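Local coordinates for protein pyrrolidone-carboxylate peptidase (Pyrococcus furiosus, PDB 1X10) that releases an N-terminal pyroglutamyl group from polypeptides as a cysteine peptidase of the C15 family, working as a homotetramer, at residues P18-R21 with I22-L26; K49-L52 with E53-E57; I120-K123 with L124-G128; P168-P171 with E172-I175. The protein carries 3 engineered substitutions. One frame throughout, in Å; residues are numbered along the deposited sequence.

Contact 1 (P18-R21 with I22-L26); sequences PTER and IAKDL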
loop_
_atom_site.group_PDB
_atom_site.type_symbol
_atom_site.label_atom_id
_atom_site.label_comp_id
_atom_site.label_asym_id
_atom_site.label_seq_id
_atom_site.Cartn_x
_atom_site.Cartn_y
_atom_site.Cartn_z
ATOM N N PRO A 18 12.328 18.342 -2.578
ATOM C CA PRO A 18 11.452 19.437 -2.997
ATOM C C PRO A 18 11.270 20.559 -1.973
ATOM O O PRO A 18 10.980 21.697 -2.349
ATOM C CB PRO A 18 10.143 18.721 -3.337
ATOM C CG PRO A 18 10.152 17.545 -2.421
ATOM C CD PRO A 18 11.589 17.068 -2.525
ATOM N N THR A 19 11.447 20.253 -0.690
ATOM C CA THR A 19 11.270 21.285 0.334
ATOM C C THR A 19 12.401 22.312 0.313
ATOM O O THR A 19 12.242 23.431 0.795
ATOM C CB THR A 19 11.124 20.671 1.754
ATOM O OG1 THR A 19 12.345 20.039 2.152
ATOM C CG2 THR A 19 9.998 19.648 1.760
ATOM N N GLU A 20 13.542 21.937 -0.257
ATOM C CA GLU A 20 14.655 22.872 -0.365
ATOM C C GLU A 20 14.233 23.968 -1.349
ATOM O O GLU A 20 14.436 25.158 -1.098
ATOM C CB GLU A 20 15.913 22.161 -0.876
ATOM C CG GLU A 20 17.037 23.109 -1.271
ATOM C CD GLU A 20 18.380 22.409 -1.421
ATOM O OE1 GLU A 20 18.413 21.264 -1.914
ATOM O OE2 GLU A 20 19.411 23.012 -1.057
ATOM N N ARG A 21 13.635 23.557 -2.464
ATOM C CA ARG A 21 13.167 24.506 -3.474
ATOM C C ARG A 21 12.044 25.375 -2.923
ATOM O O ARG A 21 11.978 26.567 -3.204
ATOM C CB ARG A 21 12.650 23.772 -4.709
ATOM C CG ARG A 21 13.719 23.328 -5.678
ATOM C CD ARG A 21 13.089 22.606 -6.864
ATOM N NE ARG A 21 12.199 23.469 -7.640
ATOM C CZ ARG A 21 11.444 23.041 -8.650
ATOM N NH1 ARG A 21 11.469 21.762 -9.000
ATOM N NH2 ARG A 21 10.669 23.887 -9.320
ATOM N N ILE A 22 11.148 24.764 -2.154
ATOM C CA ILE A 22 10.036 25.500 -1.563
ATOM C C ILE A 22 10.565 26.638 -0.695
ATOM O O ILE A 22 10.113 27.780 -0.800
ATOM C CB ILE A 22 9.143 24.576 -0.700
ATOM C CG1 ILE A 22 8.406 23.580 -1.600
ATOM C CG2 ILE A 22 8.144 25.408 0.088
ATOM C CD1 ILE A 22 7.524 22.591 -0.853
ATOM N N ALA A 23 11.530 26.320 0.162
ATOM C CA ALA A 23 12.116 27.324 1.045
ATOM C C ALA A 23 12.728 28.465 0.234
ATOM O O ALA A 23 12.503 29.638 0.526
ATOM C CB ALA A 23 13.176 26.684 1.934
ATOM N N LYS A 24 13.509 28.116 -0.785
ATOM C CA LYS A 24 14.145 29.124 -1.621
ATOM C C LYS A 24 13.142 29.943 -2.430
ATOM O O LYS A 24 13.332 31.143 -2.622
ATOM C CB LYS A 24 15.159 28.471 -2.558
ATOM C CG LYS A 24 16.366 27.898 -1.838
ATOM C CD LYS A 24 17.379 27.338 -2.827
ATOM C CE LYS A 24 18.613 26.814 -2.112
ATOM N NZ LYS A 24 19.584 26.207 -3.074
ATOM N N ASP A 25 12.080 29.298 -2.899
ATOM C CA ASP A 25 11.051 29.980 -3.678
ATOM C C ASP A 25 10.233 30.942 -2.826
ATOM O O ASP A 25 9.790 31.991 -3.307
ATOM C CB ASP A 25 10.106 28.962 -4.329
ATOM C CG ASP A 25 10.663 28.387 -5.627
ATOM O OD1 ASP A 25 10.063 27.439 -6.170
ATOM O OD2 ASP A 25 11.694 28.886 -6.109
ATOM N N LEU A 26 10.034 30.592 -1.560
ATOM C CA LEU A 26 9.245 31.432 -0.673
ATOM C C LEU A 26 10.063 32.512 0.033
ATOM O O LEU A 26 9.512 33.469 0.568
ATOM C CB LEU A 26 8.516 30.566 0.355
ATOM C CG LEU A 26 7.455 29.621 -0.218
ATOM C CD1 LEU A 26 6.864 28.760 0.897
ATOM C CD2 LEU A 26 6.355 30.439 -0.893
HETATM O O HOH W 1 11.221 26.064 -8.179
#

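Contact 2 (K49-L52 with E53-E57); sequences KEVL and EKTLE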
loop_
_atom_site.group_PDB
_atom_site.type_symbol
_atom_site.label_atom_id
_atom_site.label_comp_id
_atom_site.label_asym_id
_atom_site.label_seq_id
_atom_site.Cartn_x
_atom_site.Cartn_y
_atom_site.Cartn_z
ATOM N N LYS A 49 20.138 21.515 14.581
ATOM C CA LYS A 49 19.701 22.268 15.753
ATOM C C LYS A 49 20.416 23.616 15.808
ATOM O O LYS A 49 19.799 24.644 16.077
ATOM C CB LYS A 49 19.989 21.486 17.038
ATOM C CG LYS A 49 19.457 22.169 18.292
ATOM C CD LYS A 49 19.573 21.279 19.516
ATOM C CE LYS A 49 20.973 21.283 20.088
ATOM N NZ LYS A 49 21.286 22.599 20.719
ATOM N N GLU A 50 21.720 23.603 15.553
ATOM C CA GLU A 50 22.521 24.826 15.569
ATOM C C GLU A 50 21.952 25.841 14.591
ATOM O O GLU A 50 21.692 26.990 14.950
ATOM C CB GLU A 50 23.970 24.534 15.172
ATOM C CG GLU A 50 24.732 23.643 16.125
ATOM C CD GLU A 50 26.151 23.386 15.645
ATOM O OE1 GLU A 50 26.880 24.371 15.395
ATOM O OE2 GLU A 50 26.539 22.204 15.518
ATOM N N VAL A 51 21.781 25.407 13.347
ATOM C CA VAL A 51 21.250 26.269 12.300
ATOM C C VAL A 51 19.853 26.765 12.663
ATOM O O VAL A 51 19.557 27.952 12.526
ATOM C CB VAL A 51 21.192 25.525 10.944
ATOM C CG1 VAL A 51 20.625 26.436 9.869
ATOM C CG2 VAL A 51 22.587 25.055 10.555
ATOM N N LEU A 52 19.008 25.856 13.141
ATOM C CA LEU A 52 17.642 26.202 13.518
ATOM C C LEU A 52 17.645 27.294 14.591
ATOM O O LEU A 52 16.985 28.320 14.450
ATOM C CB LEU A 52 16.915 24.971 14.068
ATOM C CG LEU A 52 15.384 24.885 14.014
ATOM C CD1 LEU A 52 14.895 24.098 15.223
ATOM C CD2 LEU A 52 14.752 26.250 13.995
ATOM N N GLU A 53 18.388 27.055 15.668
ATOM C CA GLU A 53 18.473 28.009 16.769
ATOM C C GLU A 53 18.974 29.371 16.298
ATOM O O GLU A 53 18.387 30.397 16.625
ATOM C CB GLU A 53 19.407 27.483 17.865
ATOM C CG GLU A 53 18.997 26.157 18.490
ATOM C CD GLU A 53 17.607 26.181 19.101
ATOM O OE1 GLU A 53 17.169 27.257 19.558
ATOM O OE2 GLU A 53 16.954 25.116 19.145
ATOM N N LYS A 54 20.064 29.372 15.536
ATOM C CA LYS A 54 20.634 30.614 15.033
ATOM C C LYS A 54 19.616 31.362 14.179
ATOM O O LYS A 54 19.460 32.574 14.307
ATOM C CB LYS A 54 21.890 30.330 14.207
ATOM C CG LYS A 54 23.012 29.675 14.995
ATOM C CD LYS A 54 24.219 29.384 14.111
ATOM C CE LYS A 54 25.259 28.544 14.845
ATOM N NZ LYS A 54 25.751 29.215 16.078
ATOM N N THR A 55 18.918 30.630 13.317
ATOM C CA THR A 55 17.916 31.225 12.443
ATOM C C THR A 55 16.777 31.849 13.241
ATOM O O THR A 55 16.374 32.982 12.980
ATOM C CB THR A 55 17.338 30.175 11.479
ATOM O OG1 THR A 55 18.408 29.594 10.724
ATOM C CG2 THR A 55 16.346 30.813 10.519
ATOM N N LEU A 56 16.255 31.103 14.210
ATOM C CA LEU A 56 15.168 31.598 15.049
ATOM C C LEU A 56 15.574 32.857 15.817
ATOM O O LEU A 56 14.797 33.806 15.919
ATOM C CB LEU A 56 14.725 30.518 16.041
ATOM C CG LEU A 56 13.958 29.329 15.456
ATOM C CD1 LEU A 56 13.678 28.315 16.550
ATOM C CD2 LEU A 56 12.659 29.811 14.821
ATOM N N GLU A 57 16.788 32.865 16.357
ATOM C CA GLU A 57 17.267 34.019 17.111
ATOM C C GLU A 57 17.542 35.204 16.190
ATOM O O GLU A 57 17.322 36.355 16.560
ATOM C CB GLU A 57 18.539 33.659 17.884
ATOM C CG GLU A 57 19.154 34.832 18.643
ATOM C CD GLU A 57 20.347 34.419 19.488
ATOM O OE1 GLU A 57 21.285 33.804 18.935
ATOM O OE2 GLU A 57 20.347 34.716 20.704
#

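Contact 3 (I120-K123 with L124-G128); sequences IMKK and LHERG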
loop_
_atom_site.group_PDB
_atom_site.type_symbol
_atom_site.label_atom_id
_atom_site.label_comp_id
_atom_site.label_asym_id
_atom_site.label_seq_id
_atom_site.Cartn_x
_atom_site.Cartn_y
_atom_site.Cartn_z
ATOM N N ILE A 120 -6.122 24.964 8.338
ATOM C CA ILE A 120 -5.222 24.829 7.202
ATOM C C ILE A 120 -5.714 23.678 6.319
ATOM O O ILE A 120 -5.835 23.825 5.105
ATOM C CB ILE A 120 -3.773 24.555 7.677
ATOM C CG1 ILE A 120 -3.216 25.807 8.357
ATOM C CG2 ILE A 120 -2.897 24.145 6.506
ATOM C CD1 ILE A 120 -1.850 25.614 8.996
ATOM N N MET A 121 -6.014 22.537 6.932
ATOM C CA MET A 121 -6.492 21.385 6.174
ATOM C C MET A 121 -7.767 21.738 5.408
ATOM O O MET A 121 -7.938 21.360 4.247
ATOM C CB MET A 121 -6.762 20.203 7.112
ATOM C CG MET A 121 -7.356 18.980 6.408
ATOM S SD MET A 121 -7.503 17.489 7.452
ATOM C CE MET A 121 -9.049 17.837 8.322
ATOM N N LYS A 122 -8.655 22.471 6.066
ATOM C CA LYS A 122 -9.913 22.871 5.455
ATOM C C LYS A 122 -9.692 23.764 4.233
ATOM O O LYS A 122 -10.320 23.574 3.196
ATOM C CB LYS A 122 -10.780 23.585 6.494
ATOM C CG LYS A 122 -12.199 23.893 6.039
ATOM C CD LYS A 122 -12.247 25.078 5.096
ATOM C CE LYS A 122 -11.901 26.385 5.807
ATOM N NZ LYS A 122 -11.929 27.556 4.879
ATOM N N LYS A 123 -8.799 24.740 4.353
ATOM C CA LYS A 123 -8.527 25.641 3.239
ATOM C C LYS A 123 -7.870 24.897 2.076
ATOM O O LYS A 123 -8.186 25.141 0.908
ATOM C CB LYS A 123 -7.628 26.794 3.693
ATOM C CG LYS A 123 -7.545 27.929 2.692
ATOM C CD LYS A 123 -8.925 28.534 2.462
ATOM C CE LYS A 123 -8.878 29.666 1.447
ATOM N NZ LYS A 123 -8.040 30.797 1.928
ATOM N N LEU A 124 -6.948 23.991 2.390
ATOM C CA LEU A 124 -6.285 23.221 1.345
ATOM C C LEU A 124 -7.338 22.441 0.562
ATOM O O LEU A 124 -7.312 22.416 -0.669
ATOM C CB LEU A 124 -5.248 22.265 1.958
ATOM C CG LEU A 124 -4.016 22.964 2.557
ATOM C CD1 LEU A 124 -3.112 21.941 3.231
ATOM C CD2 LEU A 124 -3.264 23.703 1.452
ATOM N N HIS A 125 -8.272 21.818 1.278
ATOM C CA HIS A 125 -9.340 21.053 0.638
ATOM C C HIS A 125 -10.183 21.940 -0.281
ATOM O O HIS A 125 -10.596 21.520 -1.361
ATOM C CB HIS A 125 -10.231 20.402 1.696
ATOM C CG HIS A 125 -9.568 19.282 2.437
ATOM N ND1 HIS A 125 -10.218 18.535 3.395
ATOM C CD2 HIS A 125 -8.321 18.763 2.342
ATOM C CE1 HIS A 125 -9.404 17.602 3.856
ATOM N NE2 HIS A 125 -8.245 17.719 3.232
ATOM N N GLU A 126 -10.437 23.169 0.153
ATOM C CA GLU A 126 -11.215 24.101 -0.653
ATOM C C GLU A 126 -10.447 24.471 -1.915
ATOM O O GLU A 126 -11.040 24.840 -2.925
ATOM C CB GLU A 126 -11.538 25.355 0.156
ATOM C CG GLU A 126 -12.514 25.089 1.288
ATOM C CD GLU A 126 -12.770 26.306 2.151
ATOM O OE1 GLU A 126 -13.638 26.217 3.042
ATOM O OE2 GLU A 126 -12.108 27.348 1.947
ATOM N N ARG A 127 -9.121 24.368 -1.845
ATOM C CA ARG A 127 -8.257 24.670 -2.979
ATOM C C ARG A 127 -8.062 23.428 -3.850
ATOM O O ARG A 127 -7.341 23.471 -4.844
ATOM C CB ARG A 127 -6.889 25.155 -2.494
ATOM C CG ARG A 127 -6.869 26.563 -1.922
ATOM C CD ARG A 127 -7.054 27.602 -3.019
ATOM N NE ARG A 127 -6.118 28.713 -2.866
ATOM C CZ ARG A 127 -6.124 29.567 -1.845
ATOM N NH1 ARG A 127 -7.022 29.444 -0.878
ATOM N NH2 ARG A 127 -5.226 30.543 -1.788
ATOM N N GLY A 128 -8.697 22.325 -3.463
ATOM C CA GLY A 128 -8.572 21.095 -4.226
ATOM C C GLY A 128 -7.242 20.404 -3.981
ATOM O O GLY A 128 -6.757 19.639 -4.819
#

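Contact 4 (P168-P171 with E172-I175); sequences PYIP and EQII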
loop_
_atom_site.group_PDB
_atom_site.type_symbol
_atom_site.label_atom_id
_atom_site.label_comp_id
_atom_site.label_asym_id
_atom_site.label_seq_id
_atom_site.Cartn_x
_atom_site.Cartn_y
_atom_site.Cartn_z
ATOM N N PRO A 168 4.680 15.002 -0.274
ATOM C CA PRO A 168 5.026 13.740 -0.930
ATOM C C PRO A 168 6.192 13.973 -1.885
ATOM O O PRO A 168 6.653 15.104 -2.057
ATOM C CB PRO A 168 3.752 13.389 -1.706
ATOM C CG PRO A 168 2.658 14.125 -0.973
ATOM C CD PRO A 168 3.320 15.434 -0.642
ATOM N N TYR A 169 6.672 12.895 -2.490
ATOM C CA TYR A 169 7.729 12.990 -3.492
ATOM C C TYR A 169 7.097 13.802 -4.621
ATOM O O TYR A 169 5.877 13.757 -4.792
ATOM C CB TYR A 169 8.014 11.624 -4.118
ATOM C CG TYR A 169 8.904 10.671 -3.370
ATOM C CD1 TYR A 169 10.237 10.988 -3.100
ATOM C CD2 TYR A 169 8.448 9.394 -3.041
ATOM C CE1 TYR A 169 11.097 10.047 -2.528
ATOM C CE2 TYR A 169 9.297 8.450 -2.480
ATOM C CZ TYR A 169 10.615 8.779 -2.230
ATOM O OH TYR A 169 11.456 7.828 -1.705
ATOM N N ILE A 170 7.897 14.541 -5.387
ATOM C CA ILE A 170 7.330 15.208 -6.551
ATOM C C ILE A 170 7.582 14.167 -7.652
ATOM O O ILE A 170 8.501 13.351 -7.529
ATOM C CB ILE A 170 8.015 16.557 -6.889
ATOM C CG1 ILE A 170 9.525 16.390 -7.037
ATOM C CG2 ILE A 170 7.679 17.579 -5.814
ATOM C CD1 ILE A 170 10.218 17.671 -7.492
ATOM N N PRO A 171 6.766 14.164 -8.722
ATOM C CA PRO A 171 6.880 13.212 -9.839
ATOM C C PRO A 171 8.265 12.819 -10.354
ATOM O O PRO A 171 8.546 11.632 -10.520
ATOM C CB PRO A 171 6.016 13.852 -10.925
ATOM C CG PRO A 171 4.920 14.489 -10.112
ATOM C CD PRO A 171 5.707 15.155 -8.995
ATOM N N GLU A 172 9.127 13.794 -10.615
ATOM C CA GLU A 172 10.456 13.480 -11.134
ATOM C C GLU A 172 11.275 12.567 -10.226
ATOM O O GLU A 172 12.190 11.887 -10.690
ATOM C CB GLU A 172 11.240 14.762 -11.414
ATOM C CG GLU A 172 11.368 15.688 -10.226
ATOM C CD GLU A 172 11.974 17.022 -10.607
ATOM O OE1 GLU A 172 13.221 17.132 -10.636
ATOM O OE2 GLU A 172 11.195 17.957 -10.895
ATOM N N GLN A 173 10.944 12.542 -8.938
ATOM C CA GLN A 173 11.670 11.699 -7.992
ATOM C C GLN A 173 11.252 10.231 -8.092
ATOM O O GLN A 173 11.931 9.350 -7.566
ATOM C CB GLN A 173 11.436 12.185 -6.559
ATOM C CG GLN A 173 12.042 13.544 -6.242
ATOM C CD GLN A 173 11.860 13.921 -4.786
ATOM O OE1 GLN A 173 10.753 14.238 -4.350
ATOM N NE2 GLN A 173 12.948 13.873 -4.018
ATOM N N ILE A 174 10.132 9.978 -8.763
ATOM C CA ILE A 174 9.610 8.621 -8.905
ATOM C C ILE A 174 10.259 7.834 -10.047
ATOM O O ILE A 174 10.352 6.603 -9.997
ATOM C CB ILE A 174 8.077 8.645 -9.150
ATOM C CG1 ILE A 174 7.380 9.468 -8.063
ATOM C CG2 ILE A 174 7.527 7.224 -9.180
ATOM C CD1 ILE A 174 7.608 8.967 -6.654
ATOM N N ILE A 175 10.715 8.547 -11.068
ATOM C CA ILE A 175 11.311 7.918 -12.241
ATOM C C ILE A 175 12.259 6.741 -11.984
ATOM O O ILE A 175 12.011 5.638 -12.471
ATOM C CB ILE A 175 12.031 8.961 -13.122
ATOM C CG1 ILE A 175 11.083 10.121 -13.442
ATOM C CG2 ILE A 175 12.504 8.310 -14.421
ATOM C CD1 ILE A 175 9.730 9.688 -13.996
#

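Contact 1 (P18-R21 with I22-L26)
The amide of D25 donates to R21 O at 2.7 Å, the shortest of four successive i-to-i+4 bonds; those from I22 N to P18 O, A23 N to T19 O and K24 N to E20 O precede it. Beyond the backbone, R21 and D25 meet through a water, which accepts from R21 NH2 in the plane of the guanidinium, at its edge, and donates to D25 OD1 at 2.7 Å. That carboxylate oxygen is also hydrogen-bonded to Y189, whose ring takes a cation-pi contact from R21. E20 and K24 form a long salt bridge, OE2 to NZ 3.8 Å; with E20 CG anti to its N (chi1 169°), the chain runs out beside that of K24, both extended, as suits surface charges. On the inner side, I22 lays CG1 against P18 O, 3.3 Å away, and packs on Y189. With an alanine here, CG1 and CD1 would be gone from beside P18 O, and the ring of Y189 would probably lose an aliphatic neighbour. T19 packs on V67 and V167, its OG1 hydrogen-bonded to N17 and to F8 N. Charged outside and apolar inside, this is an amphipathic helix of an alpha/beta fold, its first turn near active-site H166.

Contact 2 (K49-L52 with E53-E57)
Helix 47-59 is an amphipathic helix packed against the central sheet, and two of its turns meet here through i-to-i+4 contacts. V51 and T55 show the intrahelical hydroxyl bond common for threonine in a helix: V51 O accepts from T55 N at 2.9 Å and from T55 OG1 at 2.7 Å, the two donors coming from opposite faces of the carbonyl plane. The hydroxyl can reach back because OG1 stands beside its own backbone N (chi1 -57°), while V51 CG1 lies alongside it. Ordinary backbone bonds join E53 to K49, K54 to E50 and L56 to L52. L52 and L56 cross at a slant, CD2 of L52 meeting CD1 of L56 at 3.5 Å, tighter than usual for carbons. L52 also packs on L148 of helix 141-156, and L56 on L4 of strand 2-8, so leucine suits both places. E53 CG lies 3.0 Å from K49 O, and a bend at chi2 (-57°) turns the carboxylate back; OE1 makes a weak bond to H152. K49 NZ and E53 OE2 stay 5.3 Å apart, so their attraction is probably modest. Chemically, the doubly gripped V51 O lets a buried threonine satisfy its hydroxyl within its own helix.

Contact 3 (I120-K123 with L124-G128)
I120 O accepts from L124 N at 2.9 Å, and the bonds from H125 N to M121 O and E126 N to K122 O carry the helix to its end, where R127 N makes a weak bond to K123 O. G128 then leaves helical geometry with a positive phi of 77°, closing a Schellman motif; glycine suits that backbone. On the exposed side K122 curls back, bent at chi2 and chi3, and NZ forms a salt bridge with E126, with a weak hydrogen bond of 2.9 Å to OE2. K123 instead crosses R127 obliquely, CE coming to the guanidinium edge in its plane, and its NZ lies 3.3 Å from R127 NH1, a pairing of like charges that is probably unfavourable; R127 NH2 has weak, long ion pairs with E194 and E201. The H125 ring sits with M121 O over one face, while M121 CG comes within 3.5 Å of H125 NE2 and the sulfur lies obliquely, 4.8 Å from the ring centroid. That NE2 is hydrogen-bonded to A131 O. I120 and L124 run side by side, packing on helix 189-206 and strand 76-83; M121 faces strands 76-83 and 131-134, and H125 packs on I178 of the second subunit.

Contact 4 (P168-P171 with E172-I175)
Q173 N donates to I170 O at 2.9 Å, and the bond is returned by the glutamine side chain: OE1 accepts from I170 N at 3.1 Å, so side chain and backbone of one residue grip both polar backbone atoms of another. I170 N approaches OE1 in the plane of the side-chain carbonyl, on a lone pair, with a fairly straight N-H...O angle of 160°. Q173 CG stands beside its own N (chi1 -67°), and the extended chain carries the amide back to I170. OE1 also meets the edge of the Y169 ring in its plane, 3.5 Å from CD1, with ring and amide planes close to perpendicular. The segment follows strand 161-167 and leads to helix 175-178; I174 N bonds to P171 O at 2.9 Å from above its carbonyl plane, so the turn consists of successive i-to-i+3 bonds, and P171, with no N-H to give, fits its start. If a leucine stood at Q173, the acceptor for I170 N would be gone, and that amide would probably be left without a partner in the turn. I174 CD1 approaches Y169 CB at 3.7 Å and reaches the ring obliquely. I170 and E172 run side by side, the isoleucine's CD1 3.6 Å from the glutamate's CG, an aliphatic carbon resting on the CG methylene and carboxylate of a surface acid. P18 of helix 18-26 backs I170 and Q173, whereas P171 and I174 pack on P130 of the second subunit, and I175 on its I129.

From the N terminus the contacts come in series, none nesting in or crossing another, and each spans only neighbouring turns of one stretch rather than closing a long loop. Contact 1 lies on helix 18-26, after strand 2-8; contact 2 on helix 47-59, following strand 34-41; contact 3 ends helix 117-126, before strand 131-134; contact 4 follows strand 161-167. Contacts 2 and 3 lie on opposite sides of the chain's centre, their centres about 31 Å apart. Only contacts 1 and 4 touch: P18 CD meets Q173 OE1 at 3.5 Å, joining the first helix to the late loop. Contacts 3 and 4 both reach the second subunit.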